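Local coordinates for protein regulator of nonsense transcripts 2 (Homo sapiens, PDB 4CEK) that probably acts in nonsense-mediated mRNA decay, the crystallised piece being the second of its three MIF4G domains, at residues 22-30 and 135-146; 190-201 and 213-223. All coordinates share one frame; numbering follows the deposited sequence.

Contact 1: residues 22-30 and 135-146; sequences IDLKAFVPA and DKAAMDFCMNMN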
loop_
_atom_site.group_PDB
_atom_site.type_symbol
_atom_site.label_atom_id
_atom_site.label_comp_id
_atom_site.label_asym_id
_atom_site.label_seq_id
_atom_site.Cartn_x
_atom_site.Cartn_y
_atom_site.Cartn_z
ATOM N N ILE A 22 -1.412 -9.599 15.821
ATOM C CA ILE A 22 -1.184 -9.565 17.252
ATOM C C ILE A 22 -2.079 -8.482 17.846
ATOM O O ILE A 22 -2.169 -7.371 17.314
ATOM C CB ILE A 22 0.288 -9.323 17.618
ATOM C CG1 ILE A 22 1.128 -10.564 17.296
ATOM C CG2 ILE A 22 0.426 -9.026 19.110
ATOM C CD1 ILE A 22 2.200 -10.852 18.328
ATOM N N ASP A 23 -2.768 -8.843 18.927
ATOM C CA ASP A 23 -3.645 -7.935 19.658
ATOM C C ASP A 23 -2.799 -7.069 20.595
ATOM O O ASP A 23 -2.534 -7.432 21.738
ATOM C CB ASP A 23 -4.680 -8.747 20.438
ATOM C CG ASP A 23 -5.679 -7.881 21.175
ATOM O OD1 ASP A 23 -5.711 -6.645 20.971
ATOM O OD2 ASP A 23 -6.446 -8.450 21.979
ATOM N N LEU A 24 -2.355 -5.926 20.097
ATOM C CA LEU A 24 -1.581 -5.031 20.911
ATOM C C LEU A 24 -2.414 -4.326 21.965
ATOM O O LEU A 24 -1.839 -3.847 22.931
ATOM C CB LEU A 24 -0.878 -3.973 20.077
ATOM C CG LEU A 24 0.126 -4.422 19.034
ATOM C CD1 LEU A 24 0.835 -3.165 18.586
ATOM C CD2 LEU A 24 1.117 -5.457 19.531
ATOM N N LYS A 25 -3.738 -4.245 21.818
ATOM C CA LYS A 25 -4.521 -3.409 22.749
ATOM C C LYS A 25 -4.486 -3.962 24.177
ATOM O O LYS A 25 -4.781 -3.243 25.129
ATOM C CB LYS A 25 -5.972 -3.164 22.284
ATOM C CG LYS A 25 -6.420 -1.717 22.534
ATOM C CD LYS A 25 -7.922 -1.538 22.725
ATOM C CE LYS A 25 -8.243 -0.128 23.224
ATOM N NZ LYS A 25 -9.579 -0.014 23.887
ATOM N N ALA A 26 -4.093 -5.225 24.326
ATOM C CA ALA A 26 -3.833 -5.791 25.639
ATOM C C ALA A 26 -2.784 -4.989 26.470
ATOM O O ALA A 26 -2.777 -5.092 27.704
ATOM C CB ALA A 26 -3.416 -7.256 25.492
ATOM N N PHE A 27 -1.923 -4.195 25.811
ATOM C CA PHE A 27 -0.791 -3.483 26.477
ATOM C C PHE A 27 -1.149 -2.195 27.233
ATOM O O PHE A 27 -2.281 -1.712 27.158
ATOM C CB PHE A 27 0.316 -3.123 25.461
ATOM C CG PHE A 27 1.232 -4.263 25.103
ATOM C CD1 PHE A 27 1.673 -5.174 26.061
ATOM C CD2 PHE A 27 1.701 -4.392 23.802
ATOM C CE1 PHE A 27 2.528 -6.210 25.714
ATOM C CE2 PHE A 27 2.558 -5.421 23.452
ATOM C CZ PHE A 27 2.973 -6.331 24.408
ATOM N N VAL A 28 -0.147 -1.659 27.947
ATOM C CA VAL A 28 -0.223 -0.381 28.689
ATOM C C VAL A 28 -0.761 0.780 27.832
ATOM O O VAL A 28 -0.360 0.918 26.672
ATOM C CB VAL A 28 1.187 0.071 29.174
ATOM C CG1 VAL A 28 1.075 1.209 30.185
ATOM C CG2 VAL A 28 1.984 -1.089 29.758
ATOM N N PRO A 29 -1.684 1.605 28.380
ATOM C CA PRO A 29 -1.896 2.930 27.767
ATOM C C PRO A 29 -0.645 3.830 27.879
ATOM O O PRO A 29 -0.397 4.436 28.933
ATOM C CB PRO A 29 -3.092 3.488 28.549
ATOM C CG PRO A 29 -3.861 2.265 28.942
ATOM C CD PRO A 29 -2.817 1.222 29.248
ATOM N N ALA A 30 0.127 3.892 26.787
ATOM C CA ALA A 30 1.449 4.541 26.767
ATOM C C ALA A 30 1.776 5.180 25.408
ATOM O O ALA A 30 1.098 4.937 24.408
ATOM C CB ALA A 30 2.528 3.531 27.139
ATOM N N ASP A 135 5.947 -8.162 13.398
ATOM C CA ASP A 135 5.158 -8.123 14.640
ATOM C C ASP A 135 6.005 -7.671 15.850
ATOM O O ASP A 135 5.543 -6.893 16.676
ATOM C CB ASP A 135 4.497 -9.488 14.909
ATOM C CG ASP A 135 3.322 -9.802 13.927
ATOM O OD1 ASP A 135 2.974 -8.928 13.109
ATOM O OD2 ASP A 135 2.737 -10.918 13.979
ATOM N N LYS A 136 7.250 -8.130 15.938
ATOM C CA LYS A 136 8.170 -7.666 16.995
ATOM C C LYS A 136 8.395 -6.164 16.923
ATOM O O LYS A 136 8.389 -5.467 17.949
ATOM C CB LYS A 136 9.525 -8.388 16.927
ATOM C CG LYS A 136 9.544 -9.717 17.668
ATOM C CD LYS A 136 10.784 -10.558 17.340
ATOM C CE LYS A 136 10.735 -11.938 18.001
ATOM N NZ LYS A 136 11.067 -13.046 17.055
ATOM N N ALA A 137 8.608 -5.678 15.708
ATOM C CA ALA A 137 8.822 -4.253 15.464
ATOM C C ALA A 137 7.644 -3.420 15.981
ATOM O O ALA A 137 7.832 -2.340 16.568
ATOM C CB ALA A 137 9.059 -4.006 13.976
ATOM N N ALA A 138 6.437 -3.932 15.762
ATOM C CA ALA A 138 5.232 -3.317 16.271
ATOM C C ALA A 138 5.201 -3.285 17.809
ATOM O O ALA A 138 4.792 -2.283 18.397
ATOM C CB ALA A 138 4.004 -4.041 15.741
ATOM N N MET A 139 5.597 -4.371 18.466
ATOM C CA MET A 139 5.587 -4.398 19.940
ATOM C C MET A 139 6.627 -3.423 20.469
ATOM O O MET A 139 6.350 -2.624 21.365
ATOM C CB MET A 139 5.802 -5.812 20.469
ATOM C CG MET A 139 4.558 -6.692 20.358
ATOM S SD MET A 139 4.714 -8.459 20.784
ATOM C CE MET A 139 5.803 -9.076 19.509
ATOM N N ASP A 140 7.806 -3.446 19.861
ATOM C CA ASP A 140 8.895 -2.554 20.241
ATOM C C ASP A 140 8.488 -1.080 20.127
ATOM O O ASP A 140 8.735 -0.281 21.030
ATOM C CB ASP A 140 10.135 -2.862 19.374
ATOM C CG ASP A 140 11.356 -2.064 19.766
ATOM O OD1 ASP A 140 11.370 -1.502 20.885
ATOM O OD2 ASP A 140 12.325 -2.003 18.960
ATOM N N PHE A 141 7.869 -0.716 19.012
ATOM C CA PHE A 141 7.470 0.674 18.784
ATOM C C PHE A 141 6.372 1.086 19.767
ATOM O O PHE A 141 6.406 2.155 20.361
ATOM C CB PHE A 141 6.967 0.858 17.345
ATOM C CG PHE A 141 6.693 2.270 17.005
ATOM C CD1 PHE A 141 5.470 2.818 17.287
ATOM C CD2 PHE A 141 7.692 3.080 16.493
ATOM C CE1 PHE A 141 5.215 4.164 17.029
ATOM C CE2 PHE A 141 7.449 4.424 16.238
ATOM C CZ PHE A 141 6.192 4.961 16.500
ATOM N N CYS A 142 5.399 0.211 19.928
ATOM C CA CYS A 142 4.226 0.491 20.737
ATOM C C CYS A 142 4.565 0.679 22.240
ATOM O O CYS A 142 3.833 1.340 22.971
ATOM C CB CYS A 142 3.217 -0.644 20.540
ATOM S SG CYS A 142 1.511 -0.190 20.838
ATOM N N MET A 143 5.689 0.121 22.677
ATOM C CA MET A 143 6.047 0.079 24.084
ATOM C C MET A 143 7.170 1.012 24.501
ATOM O O MET A 143 7.244 1.359 25.673
ATOM C CB MET A 143 6.463 -1.336 24.458
ATOM C CG MET A 143 5.287 -2.274 24.648
ATOM S SD MET A 143 5.487 -3.200 26.166
ATOM C CE MET A 143 5.641 -1.898 27.403
ATOM N N ASN A 144 8.052 1.394 23.575
ATOM C CA ASN A 144 9.211 2.223 23.923
ATOM C C ASN A 144 9.320 3.547 23.183
ATOM O O ASN A 144 10.186 4.378 23.517
ATOM C CB ASN A 144 10.489 1.417 23.693
ATOM C CG ASN A 144 10.365 -0.005 24.198
ATOM O OD1 ASN A 144 9.755 -0.246 25.233
ATOM N ND2 ASN A 144 10.914 -0.950 23.462
ATOM N N MET A 145 8.468 3.762 22.180
ATOM C CA MET A 145 8.718 4.853 21.216
ATOM C C MET A 145 7.501 5.657 20.827
ATOM O O MET A 145 7.637 6.636 20.115
ATOM C CB MET A 145 9.337 4.309 19.925
ATOM C CG MET A 145 10.401 3.256 20.136
ATOM S SD MET A 145 10.987 2.577 18.588
ATOM C CE MET A 145 11.704 4.046 17.910
ATOM N N ASN A 146 6.327 5.257 21.279
ATOM C CA ASN A 146 5.113 5.938 20.897
ATOM C C ASN A 146 5.078 7.410 21.369
ATOM O O ASN A 146 5.177 7.724 22.547
ATOM C CB ASN A 146 3.904 5.172 21.407
ATOM C CG ASN A 146 2.639 5.617 20.740
ATOM O OD1 ASN A 146 2.689 6.399 19.793
ATOM N ND2 ASN A 146 1.497 5.125 21.214
#

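Contact 2: residues 190-201 and 213-223; sequences LCSMLRGDFRFH and KNKTVRFIGEL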
loop_
_atom_site.group_PDB
_atom_site.type_symbol
_atom_site.label_atom_id
_atom_site.label_comp_id
_atom_site.label_asym_id
_atom_site.label_seq_id
_atom_site.Cartn_x
_atom_site.Cartn_y
_atom_site.Cartn_z
ATOM N N LEU A 190 -0.664 7.724 6.461
ATOM C CA LEU A 190 -0.067 6.973 5.371
ATOM C C LEU A 190 -1.091 6.905 4.234
ATOM O O LEU A 190 -0.742 7.222 3.094
ATOM C CB LEU A 190 0.402 5.571 5.810
ATOM C CG LEU A 190 1.275 4.825 4.780
ATOM C CD1 LEU A 190 2.486 5.620 4.302
ATOM C CD2 LEU A 190 1.718 3.486 5.313
ATOM N N CYS A 191 -2.356 6.609 4.556
ATOM C CA CYS A 191 -3.355 6.447 3.521
ATOM C C CYS A 191 -3.571 7.751 2.787
ATOM O O CYS A 191 -3.703 7.775 1.545
ATOM C CB CYS A 191 -4.674 5.935 4.064
ATOM S SG CYS A 191 -4.549 4.208 4.596
ATOM N N SER A 192 -3.596 8.827 3.558
ATOM C CA SER A 192 -3.762 10.138 2.998
ATOM C C SER A 192 -2.642 10.487 2.064
ATOM O O SER A 192 -2.862 11.038 0.981
ATOM C CB SER A 192 -3.825 11.175 4.102
ATOM O OG SER A 192 -3.826 12.461 3.503
ATOM N N MET A 193 -1.433 10.170 2.477
ATOM C CA MET A 193 -0.252 10.373 1.614
ATOM C C MET A 193 -0.327 9.517 0.325
ATOM O O MET A 193 0.018 9.978 -0.764
ATOM C CB MET A 193 1.021 10.029 2.400
ATOM C CG MET A 193 1.356 11.012 3.525
ATOM S SD MET A 193 2.965 10.654 4.269
ATOM C CE MET A 193 2.521 9.279 5.319
ATOM N N LEU A 194 -0.786 8.269 0.463
ATOM C CA LEU A 194 -0.800 7.322 -0.630
ATOM C C LEU A 194 -1.878 7.745 -1.608
ATOM O O LEU A 194 -1.630 7.778 -2.803
ATOM C CB LEU A 194 -1.021 5.898 -0.114
ATOM C CG LEU A 194 0.205 5.183 0.469
ATOM C CD1 LEU A 194 -0.165 3.819 1.063
ATOM C CD2 LEU A 194 1.262 4.992 -0.602
ATOM N N ARG A 195 -3.049 8.143 -1.110
ATOM C CA ARG A 195 -4.095 8.737 -1.955
ATOM C C ARG A 195 -3.646 9.938 -2.780
ATOM O O ARG A 195 -3.994 10.037 -3.959
ATOM C CB ARG A 195 -5.299 9.214 -1.126
ATOM C CG ARG A 195 -6.290 8.128 -0.772
ATOM C CD ARG A 195 -7.665 8.705 -0.424
ATOM N NE ARG A 195 -7.535 9.769 0.576
ATOM C CZ ARG A 195 -7.451 9.587 1.889
ATOM N NH1 ARG A 195 -7.513 8.359 2.430
ATOM N NH2 ARG A 195 -7.315 10.658 2.660
ATOM N N GLY A 196 -2.964 10.889 -2.142
ATOM C CA GLY A 196 -2.486 12.094 -2.830
ATOM C C GLY A 196 -1.468 11.776 -3.912
ATOM O O GLY A 196 -1.518 12.321 -5.005
ATOM N N ASP A 197 -0.585 10.832 -3.644
ATOM C CA ASP A 197 0.424 10.431 -4.641
ATOM C C ASP A 197 -0.249 9.685 -5.807
ATOM O O ASP A 197 0.091 9.912 -6.985
ATOM C CB ASP A 197 1.469 9.583 -3.964
ATOM C CG ASP A 197 2.787 9.626 -4.651
ATOM O OD1 ASP A 197 3.025 10.512 -5.471
ATOM O OD2 ASP A 197 3.582 8.723 -4.391
ATOM N N PHE A 198 -1.277 8.878 -5.494
ATOM C CA PHE A 198 -2.065 8.229 -6.516
ATOM C C PHE A 198 -2.692 9.247 -7.457
ATOM O O PHE A 198 -2.532 9.139 -8.667
ATOM C CB PHE A 198 -3.140 7.340 -5.896
ATOM C CG PHE A 198 -4.001 6.629 -6.910
ATOM C CD1 PHE A 198 -3.558 5.472 -7.525
ATOM C CD2 PHE A 198 -5.220 7.131 -7.278
ATOM C CE1 PHE A 198 -4.353 4.797 -8.447
ATOM C CE2 PHE A 198 -6.020 6.490 -8.224
ATOM C CZ PHE A 198 -5.574 5.311 -8.801
ATOM N N ARG A 199 -3.371 10.240 -6.896
ATOM C CA ARG A 199 -3.995 11.342 -7.666
ATOM C C ARG A 199 -2.982 12.008 -8.561
ATOM O O ARG A 199 -3.211 12.198 -9.750
ATOM C CB ARG A 199 -4.521 12.395 -6.721
ATOM C CG ARG A 199 -5.984 12.740 -6.816
ATOM C CD ARG A 199 -6.368 13.683 -5.663
ATOM N NE ARG A 199 -6.943 12.940 -4.562
ATOM C CZ ARG A 199 -6.591 13.006 -3.277
ATOM N NH1 ARG A 199 -5.670 13.838 -2.838
ATOM N NH2 ARG A 199 -7.232 12.222 -2.409
ATOM N N PHE A 200 -1.846 12.334 -7.983
ATOM C CA PHE A 200 -0.719 12.902 -8.729
ATOM C C PHE A 200 -0.296 12.032 -9.931
ATOM O O PHE A 200 -0.224 12.532 -11.057
ATOM C CB PHE A 200 0.445 13.125 -7.748
ATOM C CG PHE A 200 1.646 13.725 -8.366
ATOM C CD1 PHE A 200 1.655 15.067 -8.734
ATOM C CD2 PHE A 200 2.793 12.952 -8.586
ATOM C CE1 PHE A 200 2.781 15.627 -9.328
ATOM C CE2 PHE A 200 3.923 13.501 -9.181
ATOM C CZ PHE A 200 3.917 14.840 -9.553
ATOM N N HIS A 201 -0.084 10.729 -9.705
ATOM C CA HIS A 201 0.245 9.789 -10.791
ATOM C C HIS A 201 -0.803 9.661 -11.860
ATOM O O HIS A 201 -0.467 9.472 -13.026
ATOM C CB HIS A 201 0.522 8.390 -10.261
ATOM C CG HIS A 201 1.752 8.294 -9.392
ATOM N ND1 HIS A 201 2.872 8.964 -9.659
ATOM C CD2 HIS A 201 1.999 7.558 -8.241
ATOM C CE1 HIS A 201 3.802 8.682 -8.729
ATOM N NE2 HIS A 201 3.265 7.824 -7.856
ATOM N N LYS A 213 5.124 4.481 -9.915
ATOM C CA LYS A 213 3.672 4.473 -9.907
ATOM C C LYS A 213 3.171 3.108 -9.375
ATOM O O LYS A 213 2.241 3.033 -8.550
ATOM C CB LYS A 213 3.159 4.758 -11.317
ATOM C CG LYS A 213 3.705 6.052 -11.917
ATOM C CD LYS A 213 3.214 6.292 -13.349
ATOM C CE LYS A 213 3.184 7.771 -13.732
ATOM N NZ LYS A 213 2.221 8.071 -14.837
ATOM N N ASN A 214 3.812 2.035 -9.845
ATOM C CA ASN A 214 3.481 0.668 -9.431
ATOM C C ASN A 214 3.775 0.404 -7.938
ATOM O O ASN A 214 3.021 -0.309 -7.303
ATOM C CB ASN A 214 4.187 -0.362 -10.347
ATOM C CG ASN A 214 3.544 -0.478 -11.754
ATOM O OD1 ASN A 214 2.374 -0.107 -11.983
ATOM N ND2 ASN A 214 4.322 -1.015 -12.705
ATOM N N LYS A 215 4.829 1.012 -7.376
ATOM C CA LYS A 215 5.061 0.983 -5.942
ATOM C C LYS A 215 3.860 1.592 -5.205
ATOM O O LYS A 215 3.343 0.985 -4.265
ATOM C CB LYS A 215 6.317 1.781 -5.548
ATOM C CG LYS A 215 6.667 1.718 -4.045
ATOM C CD LYS A 215 7.292 2.998 -3.459
ATOM C CE LYS A 215 6.299 4.154 -3.333
ATOM N NZ LYS A 215 5.682 4.419 -1.985
ATOM N N THR A 216 3.426 2.787 -5.611
ATOM C CA THR A 216 2.300 3.434 -4.942
ATOM C C THR A 216 1.081 2.532 -4.995
ATOM O O THR A 216 0.436 2.312 -3.982
ATOM C CB THR A 216 1.936 4.788 -5.572
ATOM O OG1 THR A 216 2.998 5.721 -5.381
ATOM C CG2 THR A 216 0.694 5.347 -4.947
ATOM N N VAL A 217 0.771 2.014 -6.184
ATOM C CA VAL A 217 -0.433 1.218 -6.385
ATOM C C VAL A 217 -0.325 -0.109 -5.669
ATOM O O VAL A 217 -1.312 -0.557 -5.102
ATOM C CB VAL A 217 -0.758 1.026 -7.895
ATOM C CG1 VAL A 217 -1.534 -0.253 -8.123
ATOM C CG2 VAL A 217 -1.545 2.209 -8.429
ATOM N N ARG A 218 0.856 -0.725 -5.631
ATOM C CA ARG A 218 1.026 -1.964 -4.837
ATOM C C ARG A 218 0.810 -1.754 -3.330
ATOM O O ARG A 218 0.178 -2.591 -2.673
ATOM C CB ARG A 218 2.408 -2.598 -5.046
ATOM C CG ARG A 218 2.594 -3.243 -6.417
ATOM C CD ARG A 218 3.878 -4.046 -6.480
ATOM N NE ARG A 218 4.514 -3.941 -7.794
ATOM C CZ ARG A 218 4.384 -4.821 -8.792
ATOM N NH1 ARG A 218 3.622 -5.911 -8.653
ATOM N NH2 ARG A 218 5.013 -4.602 -9.945
ATOM N N PHE A 219 1.308 -0.633 -2.807
ATOM C CA PHE A 219 1.161 -0.296 -1.378
ATOM C C PHE A 219 -0.315 -0.125 -1.057
ATOM O O PHE A 219 -0.798 -0.746 -0.153
ATOM C CB PHE A 219 1.967 0.972 -1.026
ATOM C CG PHE A 219 2.523 1.005 0.394
ATOM C CD1 PHE A 219 2.019 0.171 1.418
ATOM C CD2 PHE A 219 3.586 1.878 0.713
ATOM C CE1 PHE A 219 2.537 0.212 2.703
ATOM C CE2 PHE A 219 4.090 1.933 2.018
ATOM C CZ PHE A 219 3.569 1.097 3.011
ATOM N N ILE A 220 -1.064 0.582 -1.895
ATOM C CA ILE A 220 -2.509 0.678 -1.707
ATOM C C ILE A 220 -3.185 -0.698 -1.722
ATOM O O ILE A 220 -4.146 -0.992 -0.938
ATOM C CB ILE A 220 -3.154 1.597 -2.771
ATOM C CG1 ILE A 220 -2.690 3.043 -2.520
ATOM C CG2 ILE A 220 -4.658 1.462 -2.703
ATOM C CD1 ILE A 220 -3.011 4.105 -3.576
ATOM N N GLY A 221 -2.683 -1.578 -2.590
ATOM C CA GLY A 221 -3.237 -2.926 -2.654
ATOM C C GLY A 221 -3.033 -3.701 -1.384
ATOM O O GLY A 221 -3.923 -4.406 -0.924
ATOM N N GLU A 222 -1.835 -3.636 -0.832
ATOM C CA GLU A 222 -1.530 -4.389 0.415
ATOM C C GLU A 222 -2.380 -3.873 1.598
ATOM O O GLU A 222 -3.012 -4.636 2.339
ATOM C CB GLU A 222 -0.039 -4.263 0.729
ATOM C CG GLU A 222 0.858 -5.141 -0.153
ATOM C CD GLU A 222 0.410 -6.605 -0.116
ATOM O OE1 GLU A 222 -0.008 -7.087 0.957
ATOM O OE2 GLU A 222 0.408 -7.279 -1.164
ATOM N N LEU A 223 -2.482 -2.558 1.676
ATOM C CA LEU A 223 -3.317 -1.889 2.655
ATOM C C LEU A 223 -4.782 -2.221 2.493
ATOM O O LEU A 223 -5.517 -2.222 3.469
ATOM C CB LEU A 223 -3.066 -0.366 2.592
ATOM C CG LEU A 223 -1.722 0.013 3.253
ATOM C CD1 LEU A 223 -1.277 1.395 2.882
ATOM C CD2 LEU A 223 -1.819 -0.137 4.779
HETATM O O HOH W 1 4.128 6.447 -3.158
HETATM O O HOH W 2 -0.360 8.228 -15.624
#

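Contact 1: residues 22-30 and 135-146
Leu24, Phe27 and Met139 interlock where the loop that follows helix 13-19 lies against helix 131-144 of the all-helical MIF4G fold. Met139 does most of the bridging, and a long, flexible thioether suits a place that must serve several neighbours. Its CB leads off with CG beside the backbone N (chi1 -77°), which brings CG to the loop. There CG meets Leu24 CD2 at 3.7 Å and, in the plane of the ring, the CE2 edge of Phe27 at 3.9 Å. The chain turns about the CG-SD bond, and Met139 CE ends 4.2 Å from Ile22 CD1, the two side chains crossing at about a right angle. The other branch of Leu24, CD1, reaches Cys142 SG at 3.8 Å; Thr178 and Leu179 of helix 169-179 also touch this buried leucine. One turn beyond Met139, Met143 makes a Met-aromatic contact, its SD 4.2 Å from the centroid of the Phe27 ring and almost straight above it, although this phenylalanine is poorly ordered. Beside Ala30, Asn146 uses both halves of its amide: OD1 takes a hydrogen bond from Arg151, while ND2 gives a weak, bent one (129°) to Ala30 O at 3.2 Å.

Contact 2: residues 190-201 and 213-223
Leu194 lays CD1 over one face of the Phe219 ring, 4.3 Å from the centroid, in a CH-pi contact. With CG beside its backbone N (chi1 -80°), this branched leucine sits as a knob in the hole formed by Thr216, Phe219, Ile220 and Leu223. Thr216 answers as a knob among Leu194, Asp197, Phe198 and His201, so segments 190-201 and 213-223 mesh knobs-into-holes, antiparallel but well inclined, their axes 9.8 Å apart at closest approach and their directions 139° apart. Farther along, Val217 CG2 abuts the edge of the Phe198 ring, 3.8 Å from CE1. Threonine suits its dual place: CG2 faces the Leu194 and Phe198 backbone, while OG1 shares a hydrogen bond of 3.3 Å with His201 NE2. The imidazole is sandwiched, Lys213 CG over one face and Asp197 O against the other; its buried ND1 has no partner in the model. With an alanine in place of His201, Thr216 OG1 would probably lose its ring partner and a gap would be likely to open beneath the Lys213 chain. The lysine's own amine reaches His248 and, through a water, His201 O. A second water donates to Asp197 OD2 at 2.6 Å, accepts from Lys215 NZ at 2.8 Å and bonds Thr216 OG1. Asp88 lies close to Asp197, which would tend to raise its pKa; the water-relayed amine of Lys215 is likely to offset that and favour the carboxylate.

How the contacts relate
The two contacts follow one another along the chain, for both segments of contact 1 precede those of contact 2 in the sequence, and they do not touch: their centres lie 26 Å apart and their nearest atoms about 12 Å. The centre of contact 2 is about 6 Å from the centre of the chain, that of contact 1 about 22 Å; contact 2 joins successive helices of the domain, while contact 1 fastens a loop distant in sequence onto its periphery. Helix 169-179 lies between them: Leu175 and Thr178 touch Ala138 in contact 1, whereas Leu169 and Val176 touch Phe219 and Leu190 in contact 2. Helix 148-159 likewise serves both, through Arg151 and Phe159. Neither includes a bound ligand or metal.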